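Local structure of periplasmic divalent cation tolerance protein (Synechococcus elongatus, 6GDX) at residues 33-38 with 84-89. The protein is a trimeric PII-like protein, assigned to copper binding by family, that may instead carry or signal through a small molecule. Numbering follows the deposited sequence.
Sequences LRLLLT and QMSFKT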
loop_
_atom_site.group_PDB
_atom_site.type_symbol
_atom_site.label_atom_id
_atom_site.label_comp_id
_atom_site.label_asym_id
_atom_site.label_seq_id
_atom_site.Cartn_x
_atom_site.Cartn_y
_atom_site.Cartn_z
ATOM N N LEU B 33 5.764 -13.910 -4.970
ATOM C CA LEU B 33 6.229 -12.734 -4.190
ATOM C C LEU B 33 5.170 -12.367 -3.165
ATOM O O LEU B 33 3.968 -12.587 -3.380
ATOM C CB LEU B 33 6.509 -11.583 -5.133
ATOM C CG LEU B 33 7.530 -11.855 -6.233
ATOM C CD1 LEU B 33 7.745 -10.588 -7.045
ATOM C CD2 LEU B 33 8.850 -12.421 -5.721
ATOM N N ARG B 34 5.610 -11.768 -2.070
ATOM C CA ARG B 34 4.722 -11.408 -0.975
ATOM C C ARG B 34 5.158 -10.092 -0.375
ATOM O O ARG B 34 6.362 -9.802 -0.287
ATOM C CB ARG B 34 4.727 -12.456 0.130
ATOM C CG ARG B 34 4.237 -13.827 -0.264
ATOM C CD ARG B 34 2.734 -13.825 -0.491
ATOM N NE ARG B 34 2.194 -15.157 -0.741
ATOM C CZ ARG B 34 2.212 -15.767 -1.919
ATOM N NH1 ARG B 34 2.809 -15.225 -2.971
ATOM N NH2 ARG B 34 1.635 -16.970 -2.030
ATOM N N LEU B 35 4.168 -9.314 0.066
ATOM C CA LEU B 35 4.403 -8.093 0.870
ATOM C C LEU B 35 3.767 -8.317 2.219
ATOM O O LEU B 35 2.536 -8.448 2.311
ATOM C CB LEU B 35 3.757 -6.885 0.230
ATOM C CG LEU B 35 4.200 -6.489 -1.152
ATOM C CD1 LEU B 35 3.342 -5.355 -1.710
ATOM C CD2 LEU B 35 5.666 -6.113 -1.165
ATOM N N LEU B 36 4.549 -8.340 3.278
ATOM C CA LEU B 36 4.015 -8.449 4.628
ATOM C C LEU B 36 3.983 -7.057 5.225
ATOM O O LEU B 36 5.019 -6.371 5.296
ATOM C CB LEU B 36 4.813 -9.439 5.454
ATOM C CG LEU B 36 4.291 -9.661 6.868
ATOM C CD1 LEU B 36 4.651 -11.065 7.353
ATOM C CD2 LEU B 36 4.775 -8.646 7.885
ATOM N N LEU B 37 2.799 -6.656 5.684
ATOM C CA LEU B 37 2.575 -5.340 6.285
ATOM C C LEU B 37 2.395 -5.472 7.769
ATOM O O LEU B 37 1.591 -6.301 8.242
ATOM C CB LEU B 37 1.310 -4.721 5.679
ATOM C CG LEU B 37 1.239 -4.676 4.156
ATOM C CD1 LEU B 37 -0.106 -4.098 3.726
ATOM C CD2 LEU B 37 2.414 -3.987 3.522
ATOM N N THR B 38 3.144 -4.678 8.519
ATOM C CA THR B 38 2.978 -4.588 9.963
ATOM C C THR B 38 3.289 -3.151 10.397
ATOM O O THR B 38 3.738 -2.340 9.581
ATOM C CB THR B 38 3.846 -5.609 10.704
ATOM O OG1 THR B 38 3.487 -5.632 12.091
ATOM C CG2 THR B 38 5.305 -5.336 10.564
ATOM N N GLN B 84 4.509 2.353 9.514
ATOM C CA GLN B 84 4.077 1.266 8.659
ATOM C C GLN B 84 5.303 0.638 8.017
ATOM O O GLN B 84 6.117 1.335 7.398
ATOM C CB GLN B 84 3.141 1.791 7.564
ATOM C CG GLN B 84 2.612 0.736 6.606
ATOM C CD GLN B 84 1.610 -0.145 7.290
ATOM O OE1 GLN B 84 0.576 0.351 7.741
ATOM N NE2 GLN B 84 1.900 -1.435 7.425
ATOM N N MET B 85 5.389 -0.669 8.085
ATOM C CA MET B 85 6.457 -1.431 7.473
ATOM C C MET B 85 5.919 -2.348 6.397
ATOM O O MET B 85 4.826 -2.918 6.556
ATOM C CB MET B 85 7.179 -2.243 8.539
ATOM C CG MET B 85 7.669 -1.399 9.687
ATOM S SD MET B 85 8.649 -2.333 10.908
ATOM C CE MET B 85 10.105 -2.649 9.928
ATOM N N SER B 86 6.652 -2.458 5.306
ATOM C CA SER B 86 6.325 -3.356 4.210
ATOM C C SER B 86 7.553 -4.184 3.894
ATOM O O SER B 86 8.570 -3.650 3.426
ATOM C CB SER B 86 5.889 -2.557 2.996
ATOM O OG SER B 86 5.753 -3.377 1.873
ATOM N N PHE B 87 7.464 -5.462 4.165
ATOM C CA PHE B 87 8.545 -6.422 3.965
ATOM C C PHE B 87 8.316 -7.121 2.630
ATOM O O PHE B 87 7.280 -7.774 2.412
ATOM C CB PHE B 87 8.556 -7.497 5.060
ATOM C CG PHE B 87 8.893 -7.002 6.448
ATOM C CD1 PHE B 87 7.981 -6.272 7.207
ATOM C CD2 PHE B 87 10.110 -7.302 7.022
ATOM C CE1 PHE B 87 8.304 -5.829 8.470
ATOM C CE2 PHE B 87 10.431 -6.872 8.301
ATOM C CZ PHE B 87 9.518 -6.163 9.042
ATOM N N LYS B 88 9.292 -7.017 1.734
ATOM C CA LYS B 88 9.244 -7.682 0.423
ATOM C C LYS B 88 9.956 -9.008 0.545
ATOM O O LYS B 88 11.177 -9.056 0.851
ATOM C CB LYS B 88 9.975 -6.861 -0.631
ATOM C CG LYS B 88 9.256 -5.696 -1.185
ATOM C CD LYS B 88 8.927 -4.678 -0.147
ATOM C CE LYS B 88 8.583 -3.367 -0.799
ATOM N NZ LYS B 88 8.070 -2.419 0.213
ATOM N N THR B 89 9.238 -10.092 0.296
ATOM C CA THR B 89 9.794 -11.435 0.457
ATOM C C THR B 89 9.166 -12.379 -0.529
ATOM O O THR B 89 8.412 -11.986 -1.415
ATOM C CB THR B 89 9.634 -11.858 1.936
ATOM O OG1 THR B 89 10.460 -12.972 2.209
ATOM C CG2 THR B 89 8.195 -12.141 2.345
#
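Leu36 and Phe87 form the middle hydrogen-bonded pair of an antiparallel ladder that joins the two central strands of the ferredoxin-like sheet of CutA. Phe87 N reaches Leu36 O at 2.8 Å, almost straight (177°), and Leu36 N returns the bond to Phe87 O; Arg34 with Thr89 and Thr38 with Met85 repeat the exchange on either side. At the non-hydrogen-bonded positions between them, Leu35 CA and Leu37 CA make CA-H...O contacts to Phe87 O and Met85 O, of the neighbouring pairs.

On the face of Leu36 and Phe87 the two side chains lie alongside each other, Leu36 CD2 4.0 Å from Phe87 CD1. Thr38 CG2 comes obliquely to Phe87 CE1 at 3.7 Å, turned there because OG1 stands opposite the backbone N (chi1 -171°), where it bonds to His105 and Glu111 O.

On the other face Leu35 CD2 lies against the Lys88 chain, 3.6 Å from Lys88 CG. A bend at chi2 (62°) carries that chain back along its own strand, and Lys88 NZ binds Ser86 OG at 3.0 Å, while Leu37 CD2 packs on Ser86 CB and OG. A methionine in place of Lys88 would probably leave Ser86 OG without its ammonium partner.

Helices 43-55 and 91-104 pack under the face of Met85 and Phe87, the first against both residues and the second against Phe87 and Leu36. Strand 61-73 flanks 84-89 and strand 113-115 flanks 33-38, while Leu113 of a second subunit packs on Leu35 over the opposite face.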